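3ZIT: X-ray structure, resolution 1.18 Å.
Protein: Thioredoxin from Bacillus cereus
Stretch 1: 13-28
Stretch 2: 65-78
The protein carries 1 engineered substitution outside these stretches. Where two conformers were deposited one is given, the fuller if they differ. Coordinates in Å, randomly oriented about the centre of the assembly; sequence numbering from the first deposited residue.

Stretch 1 (13-28) PPCVIVKEFLKHNNVA
Stretch 2 65-78: GFQIEKLQQLLNIE

Stretch 1 is helical from Pro 13 to His 24, and stretch 2 from Ile 68 to Leu 74 at least. The two helices run in the same general direction, with 32° between their N-to-C directions, a signed crossing angle of -32°, and axes that come no closer than 11.6 Å, a separation filled by apolar side chains. Register follows from the nearest CA atoms: Pro 14 CA lies 6.5 Å from Phe 66 CA, Val 18 CA 7.4 Å from Ile 68 CA, Leu 22 CA 9.0 Å from Leu 71 CA, and Asn 25 CA 7.3 Å from Ile 77 CA.

Proline suits the first turn of a helix, where no amide hydrogen is required; Pro 13 and Pro 14 (phi/psi -56/-37 and -63/-34) nevertheless offer their carbonyls, Ile 17 N bonding to Pro 13 O at 2.9 Å and Val 18 N to Pro 14 O at 3.0 Å. Both chains leave their helices by a Schellman motif. Asn 26 and Asn 76 each adopt phi/psi 58/42, a left-handed conformation that asparagine tolerates well, and in stretch 1 the motif is closed by Val 27 N to Leu 22 O at 3.0 Å. Gly 65 has phi/psi 73/-164, a positive phi that favours glycine, and Gln 67 occupies the N-cap position of the second helix.

No direct hydrogen bond crosses the contact, which buries 567 Å² over both sides. At its N-terminal end Phe 66 (chi1 t, -169°) brings the end of its ring nearer to the first helix. Ile 17 CG2 meets the ring edge at 3.5 Å from Phe 66 CE1, while Pro 14 CB and Val 18 CG2 each lie 4.0 Å from Phe 66 CD1. Val 18 (t) is beta-branched, and its two methyls reach different partners: CG2 is 4.1 Å from Ile 68 CD1, and CG1 is 4.0 Å from Leu 71 CD1.

Phe 21 (chi1 t, chi2 81°) gives up more area to the other stretch than any other residue, 91 Å². Ile 68 (m, m) lays its CG2 over one face of the ring, 4.1 Å from the centroid and 18° off the normal, a CH-pi contact. Gln 72 CG approaches the edge, 3.4 Å from Phe 21 CZ; its aliphatic carbon can pack here while the amide reaches water. Further along, Leu 22 (m, t) extends CD2 to 3.5 Å from Leu 75 CD1, and Val 27 CG2 lies 4.3 Å from both Leu 75 CD1 and Ile 77 CG2.

Ile 77 (p, t) sets CD1 3.8 Å from Asn 25 CB and 4.1 Å from Phe 21 CE2. Asn 25 (m, chi2 -81°) serves two polar needs beside this apolar packing: its ND2 donates to Phe 21 O at 2.9 Å, fixing the amide against its own helix end, and its OD1 accepts from a water at 3.1 Å. That water also donates to Gln 72 OE1 at 2.9 Å, bridging the stretches.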

ATOM      1  N   PRO B  13      -7.924   6.804   0.871  1.00 12.48           N
ATOM      2  CA  PRO B  13      -7.236   5.661   0.207  1.00 12.87           C
ATOM      3  C   PRO B  13      -5.845   5.337   0.793  1.00 11.16           C
ATOM      4  O   PRO B  13      -5.510   4.156   0.937  1.00 11.92           O
ATOM      5  CB  PRO B  13      -7.163   6.045  -1.270  1.00 16.10           C
ATOM      6  CG  PRO B  13      -8.371   6.874  -1.459  1.00 17.06           C
ATOM      7  CD  PRO B  13      -8.470   7.696  -0.133  1.00 15.33           C
ATOM      8  N   PRO B  14      -5.032   6.346   1.208  1.00 10.64           N
ATOM      9  CA  PRO B  14      -3.746   5.972   1.793  1.00 10.74           C
ATOM     10  C   PRO B  14      -3.910   5.169   3.078  1.00  8.61           C
ATOM     11  O   PRO B  14      -3.120   4.298   3.389  1.00  9.13           O
ATOM     12  CB  PRO B  14      -3.062   7.341   2.034  1.00 11.42           C
ATOM     13  CG  PRO B  14      -3.743   8.247   0.971  1.00 13.51           C
ATOM     14  CD  PRO B  14      -5.110   7.815   0.968  1.00 12.28           C
ATOM     15  N   CYS B  15      -4.981   5.485   3.853  1.00  8.89           N
ATOM     16  CA  CYS B  15      -5.281   4.678   5.033  1.00  8.74           C
ATOM     17  C   CYS B  15      -5.626   3.248   4.703  1.00  8.22           C
ATOM     18  O   CYS B  15      -5.182   2.332   5.380  1.00  9.24           O
ATOM     19  CB  CYS B  15      -6.538   5.249   5.741  1.00 11.66           C
ATOM     20  SG  CYS B  15      -6.440   6.964   6.378  1.00 13.32           S
ATOM     21  N   VAL B  16      -6.384   3.077   3.648  1.00  9.95           N
ATOM     22  CA  VAL B  16      -6.750   1.716   3.207  1.00 11.89           C
ATOM     23  C   VAL B  16      -5.504   0.962   2.768  1.00 10.55           C
ATOM     24  O   VAL B  16      -5.381  -0.217   3.129  1.00 11.92           O
ATOM     25  CB  VAL B  16      -7.744   1.766   2.013  1.00 15.77           C
ATOM     26  CG1 VAL B  16      -7.922   0.372   1.393  1.00 20.44           C
ATOM     27  CG2 VAL B  16      -9.040   2.306   2.494  1.00 19.17           C
ATOM     28  N   ILE B  17      -4.637   1.617   2.017  1.00 11.19           N
ATOM     29  CA  ILE B  17      -3.393   1.005   1.581  1.00 11.08           C
ATOM     30  C   ILE B  17      -2.561   0.585   2.774  1.00  9.21           C
ATOM     31  O   ILE B  17      -2.049  -0.524   2.832  1.00 10.08           O
ATOM     32  CB  ILE B  17      -2.640   1.872   0.593  1.00 13.19           C
ATOM     33  CG1 ILE B  17      -3.505   2.105  -0.638  1.00 16.63           C
ATOM     34  CG2 ILE B  17      -1.215   1.329   0.374  1.00 15.50           C
ATOM     35  CD1 ILE B  17      -3.035   3.271  -1.443  1.00 20.36           C
ATOM     36  N   VAL B  18      -2.421   1.456   3.767  1.00  8.55           N
ATOM     37  CA  VAL B  18      -1.663   1.093   4.952  1.00  9.09           C
ATOM     38  C   VAL B  18      -2.279  -0.071   5.675  1.00  8.46           C
ATOM     39  O   VAL B  18      -1.593  -1.023   6.040  1.00  9.14           O
ATOM     40  CB  VAL B  18      -1.504   2.344   5.874  1.00  9.34           C
ATOM     41  CG1 VAL B  18      -1.030   1.907   7.297  1.00 11.42           C
ATOM     42  CG2 VAL B  18      -0.493   3.259   5.247  1.00 11.72           C
ATOM     43  N   LYS B  19      -3.606  -0.036   5.909  1.00  8.77           N
ATOM     44  CA  LYS B  19      -4.231  -1.152   6.619  1.00  9.88           C
ATOM     45  C   LYS B  19      -4.077  -2.459   5.839  1.00  8.67           C
ATOM     46  O   LYS B  19      -3.781  -3.489   6.428  1.00  9.90           O
ATOM     47  CB  LYS B  19      -5.694  -0.848   6.866  1.00 10.59           C
ATOM     48  CG  LYS B  19      -5.987   0.177   7.921  1.00 12.94           C
ATOM     49  CD  LYS B  19      -7.476   0.654   7.870  1.00 19.98           C
ATOM     50  CE  LYS B  19      -8.135   1.478   8.859  1.00 26.08           C
ATOM     51  NZ  LYS B  19      -9.535   1.265   8.375  1.00 35.80           N
ATOM     52  N   GLU B  20      -4.268  -2.432   4.522  1.00  9.54           N
ATOM     53  CA  GLU B  20      -4.121  -3.647   3.745  1.00 10.22           C
ATOM     54  C   GLU B  20      -2.728  -4.160   3.736  1.00  9.56           C
ATOM     55  O   GLU B  20      -2.510  -5.384   3.733  1.00 10.09           O
ATOM     56  CB  GLU B  20      -4.722  -3.458   2.358  1.00 12.39           C
ATOM     57  CG  GLU B  20      -6.270  -3.205   2.430  1.00 16.11           C
ATOM     58  CD  GLU B  20      -7.064  -4.408   3.024  1.00 22.09           C
ATOM     59  OE1 GLU B  20      -6.716  -5.528   2.626  1.00 30.70           O
ATOM     60  OE2 GLU B  20      -8.039  -4.244   3.847  1.00 28.95           O
ATOM     61  N   PHE B  21      -1.740  -3.253   3.675  1.00  9.51           N
ATOM     62  CA  PHE B  21      -0.322  -3.610   3.814  1.00  9.48           C
ATOM     63  C   PHE B  21      -0.108  -4.359   5.187  1.00  8.15           C
ATOM     64  O   PHE B  21       0.558  -5.366   5.243  1.00  9.62           O
ATOM     65  CB  PHE B  21       0.508  -2.373   3.663  1.00  9.97           C
ATOM     66  CG  PHE B  21       1.968  -2.581   4.000  1.00 12.53           C
ATOM     67  CD1 PHE B  21       2.796  -3.160   2.999  1.00 18.58           C
ATOM     68  CD2 PHE B  21       2.482  -2.269   5.214  1.00 16.62           C
ATOM     69  CE1 PHE B  21       4.126  -3.439   3.200  1.00 21.35           C
ATOM     70  CE2 PHE B  21       3.886  -2.536   5.493  1.00 18.32           C
ATOM     71  CZ  PHE B  21       4.633  -3.093   4.406  1.00 20.53           C
ATOM     72  N   LEU B  22      -0.591  -3.743   6.235  1.00  9.01           N
ATOM     73  CA  LEU B  22      -0.441  -4.359   7.555  1.00  8.86           C
ATOM     74  C   LEU B  22      -1.141  -5.705   7.621  1.00  8.98           C
ATOM     75  O   LEU B  22      -0.555  -6.658   8.164  1.00 10.00           O
ATOM     76  CB  LEU B  22      -1.004  -3.420   8.628  1.00  9.80           C
ATOM     77  CG  LEU B  22      -0.228  -2.161   8.817  1.00  9.87           C
ATOM     78  CD1 LEU B  22      -1.052  -1.219   9.780  1.00 12.27           C
ATOM     79  CD2 LEU B  22       1.193  -2.320   9.222  1.00 13.33           C
ATOM     80  N   LYS B  23      -2.337  -5.837   7.063  1.00  9.04           N
ATOM     81  CA  LYS B  23      -3.030  -7.132   7.010  1.00 10.58           C
ATOM     82  C   LYS B  23      -2.259  -8.136   6.235  1.00 10.04           C
ATOM     83  O   LYS B  23      -2.140  -9.302   6.615  1.00 11.17           O
ATOM     84  CB  LYS B  23      -4.429  -6.976   6.506  1.00 12.46           C
ATOM     85  CG  LYS B  23      -5.379  -6.338   7.396  1.00 15.85           C
ATOM     86  CD  LYS B  23      -6.645  -5.908   6.619  1.00 25.88           C
ATOM     87  CE  LYS B  23      -7.853  -6.742   6.729  1.00 38.21           C
ATOM     88  NZ  LYS B  23      -8.794  -5.969   5.838  1.00 32.73           N
ATOM     89  N   HIS B  24      -1.750  -7.747   5.077  1.00 10.67           N
ATOM     90  CA  HIS B  24      -0.991  -8.716   4.271  1.00 12.83           C
ATOM     91  C   HIS B  24       0.266  -9.241   4.974  1.00 10.90           C
ATOM     92  O   HIS B  24       0.676 -10.387   4.743  1.00 12.81           O
ATOM     93  CB  HIS B  24      -0.617  -8.043   2.957  1.00 13.07           C
ATOM     94  CG  HIS B  24      -0.028  -9.032   2.022  1.00 16.76           C
ATOM     95  ND1 HIS B  24      -0.706 -10.138   1.567  1.00 21.25           N
ATOM     96  CD2 HIS B  24       1.251  -9.166   1.666  1.00 23.45           C
ATOM     97  CE1 HIS B  24       0.145 -10.848   0.848  1.00 22.04           C
ATOM     98  NE2 HIS B  24       1.334 -10.262   0.875  1.00 22.43           N
ATOM     99  N   ASN B  25       0.826  -8.414   5.842  1.00 10.94           N
ATOM    100  CA  ASN B  25       1.935  -8.768   6.669  1.00 11.15           C
ATOM    101  C   ASN B  25       1.550  -9.378   8.012  1.00 10.40           C
ATOM    102  O   ASN B  25       2.397  -9.548   8.863  1.00 11.05           O
ATOM    103  CB  ASN B  25       2.901  -7.559   6.799  1.00 12.00           C
ATOM    104  CG  ASN B  25       3.668  -7.351   5.547  1.00 15.46           C
ATOM    105  OD1 ASN B  25       4.672  -8.044   5.312  1.00 18.04           O
ATOM    106  ND2 ASN B  25       3.221  -6.373   4.704  1.00 15.03           N
ATOM    107  N   ASN B  26       0.263  -9.572   8.231  1.00  9.41           N
ATOM    108  CA  ASN B  26      -0.268 -10.223   9.435  1.00  9.95           C
ATOM    109  C   ASN B  26       0.156  -9.515  10.699  1.00  8.25           C
ATOM    110  O   ASN B  26       0.463 -10.133  11.717  1.00  9.05           O
ATOM    111  CB  ASN B  26       0.097 -11.681   9.436  1.00 11.52           C
ATOM    112  CG  ASN B  26      -0.442 -12.347   8.230  1.00 20.04           C
ATOM    113  OD1 ASN B  26      -1.637 -12.382   8.034  1.00 31.01           O
ATOM    114  ND2 ASN B  26       0.441 -12.773   7.341  1.00 27.43           N
ATOM    115  N   VAL B  27       0.122  -8.181  10.682  1.00  8.45           N
ATOM    116  CA  VAL B  27       0.462  -7.379  11.797  1.00  8.53           C
ATOM    117  C   VAL B  27      -0.707  -7.257  12.747  1.00  9.36           C
ATOM    118  O   VAL B  27      -1.849  -7.083  12.326  1.00 10.52           O
ATOM    119  CB  VAL B  27       0.905  -5.956  11.327  1.00  8.29           C
ATOM    120  CG1 VAL B  27       1.059  -4.997  12.441  1.00  9.37           C
ATOM    121  CG2 VAL B  27       2.228  -6.091  10.522  1.00 10.22           C
ATOM    122  N   ALA B  28      -0.422  -7.350  14.066  1.00  9.31           N
ATOM    123  CA  ALA B  28      -1.479  -7.316  15.101  1.00 10.28           C
ATOM    124  C   ALA B  28      -1.685  -5.892  15.526  1.00  9.27           C
ATOM    125  O   ALA B  28      -1.244  -5.480  16.556  1.00 15.71           O
ATOM    126  CB  ALA B  28      -1.068  -8.170  16.268  1.00 13.69           C
ATOM    127  N   GLY B  65       1.563  10.038   8.088  1.00 12.29           N
ATOM    128  CA  GLY B  65       1.361  10.031   6.683  1.00 12.37           C
ATOM    129  C   GLY B  65       1.810   8.713   6.039  1.00 12.51           C
ATOM    130  O   GLY B  65       2.000   7.678   6.676  1.00 14.89           O
ATOM    131  N   PHE B  66       1.957   8.742   4.724  1.00 13.27           N
ATOM    132  CA  PHE B  66       2.169   7.502   3.933  1.00 12.97           C
ATOM    133  C   PHE B  66       3.632   7.196   3.829  1.00 13.83           C
ATOM    134  O   PHE B  66       4.282   7.768   3.002  1.00 17.91           O
ATOM    135  CB  PHE B  66       1.507   7.673   2.570  1.00 14.46           C
ATOM    136  CG  PHE B  66       1.418   6.453   1.766  1.00 15.31           C
ATOM    137  CD1 PHE B  66       0.501   5.508   2.128  1.00 17.19           C
ATOM    138  CD2 PHE B  66       2.291   6.163   0.706  1.00 20.00           C
ATOM    139  CE1 PHE B  66       0.340   4.316   1.388  1.00 18.95           C
ATOM    140  CE2 PHE B  66       2.211   4.975  -0.030  1.00 22.88           C
ATOM    141  CZ  PHE B  66       1.205   4.086   0.309  1.00 18.81           C
ATOM    142  N   GLN B  67       4.146   6.346   4.708  1.00 11.95           N
ATOM    143  CA  GLN B  67       5.573   6.035   4.800  1.00 12.16           C
ATOM    144  C   GLN B  67       5.687   4.519   4.905  1.00 12.77           C
ATOM    145  O   GLN B  67       5.974   3.970   6.004  1.00 13.41           O
ATOM    146  CB  GLN B  67       6.254   6.679   6.009  1.00 12.12           C
ATOM    147  CG  GLN B  67       6.183   8.201   6.002  1.00 12.73           C
ATOM    148  CD  GLN B  67       7.037   8.724   7.141  1.00 11.69           C
ATOM    149  OE1 GLN B  67       8.253   8.446   7.203  1.00 13.42           O
ATOM    150  NE2 GLN B  67       6.490   9.534   8.041  1.00 11.25           N
ATOM    151  N   ILE B  68       5.586   3.843   3.777  1.00 13.66           N
ATOM    152  CA  ILE B  68       5.560   2.357   3.833  1.00 14.00           C
ATOM    153  C   ILE B  68       6.899   1.769   4.271  1.00 12.09           C
ATOM    154  O   ILE B  68       6.936   0.843   5.080  1.00 13.09           O
ATOM    155  CB  ILE B  68       5.142   1.785   2.476  1.00 17.23           C
ATOM    156  CG1 ILE B  68       3.733   2.210   2.091  1.00 20.42           C
ATOM    157  CG2 ILE B  68       5.280   0.268   2.470  1.00 19.82           C
ATOM    158  CD1 ILE B  68       2.617   1.800   3.096  1.00 21.65           C
ATOM    159  N   GLU B  69       8.016   2.281   3.715  1.00 14.41           N
ATOM    160  CA  GLU B  69       9.340   1.724   4.075  1.00 14.98           C
ATOM    161  C   GLU B  69       9.649   1.954   5.557  1.00 12.01           C
ATOM    162  O   GLU B  69      10.170   1.083   6.213  1.00 14.00           O
ATOM    163  CB  GLU B  69      10.455   2.243   3.152  1.00 17.58           C
ATOM    164  CG  GLU B  69      10.340   1.664   1.753  1.00 21.66           C
ATOM    165  CD  GLU B  69      11.647   1.403   0.997  1.00 27.35           C
ATOM    166  OE1 GLU B  69      12.331   2.388   0.609  1.00 26.17           O
ATOM    167  OE2 GLU B  69      12.012   0.237   0.763  1.00 41.59           O
ATOM    168  N   LYS B  70       9.282   3.099   6.083  1.00 12.44           N
ATOM    169  CA  LYS B  70       9.536   3.379   7.518  1.00 12.66           C
ATOM    170  C   LYS B  70       8.669   2.456   8.350  1.00 10.95           C
ATOM    171  O   LYS B  70       9.126   1.904   9.346  1.00 11.28           O
ATOM    172  CB  LYS B  70       9.177   4.834   7.793  1.00 14.81           C
ATOM    173  CG  LYS B  70       9.354   5.246   9.211  1.00 14.62           C
ATOM    174  CD  LYS B  70      10.723   5.280   9.574  1.00 16.70           C
ATOM    175  CE  LYS B  70      10.966   6.052  10.874  1.00 15.74           C
ATOM    176  NZ  LYS B  70      12.368   5.956  11.242  1.00 16.14           N
ATOM    177  N   LEU B  71       7.427   2.207   7.973  1.00 11.72           N
ATOM    178  CA  LEU B  71       6.610   1.186   8.691  1.00 12.30           C
ATOM    179  C   LEU B  71       7.268  -0.180   8.678  1.00 12.17           C
ATOM    180  O   LEU B  71       7.286  -0.844   9.705  1.00 13.17           O
ATOM    181  CB  LEU B  71       5.248   1.134   8.060  1.00 14.97           C
ATOM    182  CG  LEU B  71       4.299   2.180   8.179  1.00 16.11           C
ATOM    183  CD1 LEU B  71       2.940   1.457   7.637  1.00 19.12           C
ATOM    184  CD2 LEU B  71       4.041   2.540   9.589  1.00 14.44           C
ATOM    185  N   GLN B  72       7.712  -0.596   7.505  1.00 13.58           N
ATOM    186  CA  GLN B  72       8.318  -1.892   7.401  1.00 15.77           C
ATOM    187  C   GLN B  72       9.473  -1.983   8.365  1.00 14.53           C
ATOM    188  O   GLN B  72       9.647  -3.023   9.010  1.00 16.89           O
ATOM    189  CB  GLN B  72       8.853  -2.116   5.997  1.00 20.52           C
ATOM    190  CG  GLN B  72       7.887  -2.478   5.000  1.00 27.02           C
ATOM    191  CD  GLN B  72       8.588  -3.028   3.792  1.00 30.18           C
ATOM    192  OE1 GLN B  72       8.088  -3.933   3.167  1.00 31.21           O
ATOM    193  NE2 GLN B  72       9.741  -2.477   3.452  1.00 38.17           N
ATOM    194  N   GLN B  73      10.363  -0.960   8.385  1.00 13.19           N
ATOM    195  CA  GLN B  73      11.516  -0.971   9.247  0.50 12.55           C
ATOM    196  C   GLN B  73      11.118  -1.072  10.709  1.00 12.45           C
ATOM    197  O   GLN B  73      11.594  -1.911  11.413  1.00 13.93           O
ATOM    198  CB  GLN B  73      12.336   0.347   9.031  0.50 12.28           C
ATOM    199  CG  GLN B  73      13.168   0.500   7.764  0.50 11.06           C
ATOM    200  CD  GLN B  73      13.565   1.926   7.407  0.50 11.02           C
ATOM    201  OE1 GLN B  73      13.684   2.936   8.224  0.50  9.66           O
ATOM    202  NE2 GLN B  73      13.835   2.035   6.114  0.50 13.21           N
ATOM    203  N   LEU B  74      10.198  -0.230  11.131  1.00 10.82           N
ATOM    204  CA  LEU B  74       9.812  -0.204  12.561  1.00 11.20           C
ATOM    205  C   LEU B  74       9.078  -1.453  13.017  1.00 10.93           C
ATOM    206  O   LEU B  74       9.096  -1.800  14.166  1.00 11.64           O
ATOM    207  CB  LEU B  74       8.983   1.034  12.845  1.00 11.65           C
ATOM    208  CG  LEU B  74       9.730   2.347  12.791  1.00 12.40           C
ATOM    209  CD1 LEU B  74       8.768   3.473  12.999  1.00 16.72           C
ATOM    210  CD2 LEU B  74      10.963   2.446  13.734  1.00 17.28           C
ATOM    211  N   LEU B  75       8.406  -2.139  12.092  1.00 10.75           N
ATOM    212  CA  LEU B  75       7.615  -3.302  12.449  1.00 10.03           C
ATOM    213  C   LEU B  75       8.466  -4.510  12.418  1.00 11.11           C
ATOM    214  O   LEU B  75       7.968  -5.589  12.839  1.00 12.34           O
ATOM    215  CB  LEU B  75       6.435  -3.447  11.550  1.00 11.50           C
ATOM    216  CG  LEU B  75       5.350  -2.415  11.825  1.00 11.41           C
ATOM    217  CD1 LEU B  75       4.351  -2.361  10.657  1.00 15.22           C
ATOM    218  CD2 LEU B  75       4.629  -2.610  13.156  1.00 14.15           C
ATOM    219  N   ASN B  76       9.712  -4.446  11.946  1.00 11.97           N
ATOM    220  CA  ASN B  76      10.587  -5.617  11.965  1.00 13.03           C
ATOM    221  C   ASN B  76       9.998  -6.770  11.206  1.00 13.32           C
ATOM    222  O   ASN B  76      10.111  -7.914  11.622  1.00 14.57           O
ATOM    223  CB  ASN B  76      11.036  -6.080  13.401  1.00 13.86           C
ATOM    224  CG  ASN B  76      11.739  -4.958  14.074  1.00 15.11           C
ATOM    225  OD1 ASN B  76      12.605  -4.309  13.499  1.00 16.95           O
ATOM    226  ND2 ASN B  76      11.380  -4.759  15.341  1.00 19.40           N
ATOM    227  N   ILE B  77       9.413  -6.438  10.038  1.00 13.64           N
ATOM    228  CA  ILE B  77       8.588  -7.412   9.271  1.00 16.64           C
ATOM    229  C   ILE B  77       9.163  -7.774   7.937  1.00 19.53           C
ATOM    230  O   ILE B  77       8.686  -8.758   7.356  1.00 23.01           O
ATOM    231  CB  ILE B  77       7.128  -7.033   9.063  1.00 15.72           C
ATOM    232  CG1 ILE B  77       7.000  -5.660   8.442  1.00 15.41           C
ATOM    233  CG2 ILE B  77       6.353  -7.266  10.325  1.00 19.08           C
ATOM    234  CD1 ILE B  77       5.631  -5.255   7.994  1.00 17.82           C
ATOM    235  N   GLU B  78      10.143  -7.081   7.445  0.50 16.15           N
ATOM    236  CA  GLU B  78      10.523  -7.404   6.082  0.50 15.89           C
ATOM    237  C   GLU B  78      11.184  -8.795   6.009  0.50 17.19           C
ATOM    238  O   GLU B  78      10.903  -9.510   5.062  0.50 17.39           O
ATOM    239  CB  GLU B  78      11.463  -6.369   5.545  0.50 14.61           C
ATOM    240  CG  GLU B  78      11.987  -6.744   4.191  0.50 18.94           C
ATOM    241  CD  GLU B  78      13.003  -5.786   3.649  0.50 19.56           C
ATOM    242  OE1 GLU B  78      12.966  -4.610   4.120  0.50 21.68           O
ATOM    243  OE2 GLU B  78      13.774  -6.185   2.731  0.50 20.57           O
TER
HETATM  244  O   HOH W   1       7.179  -6.424   4.369  1.00 29.92           O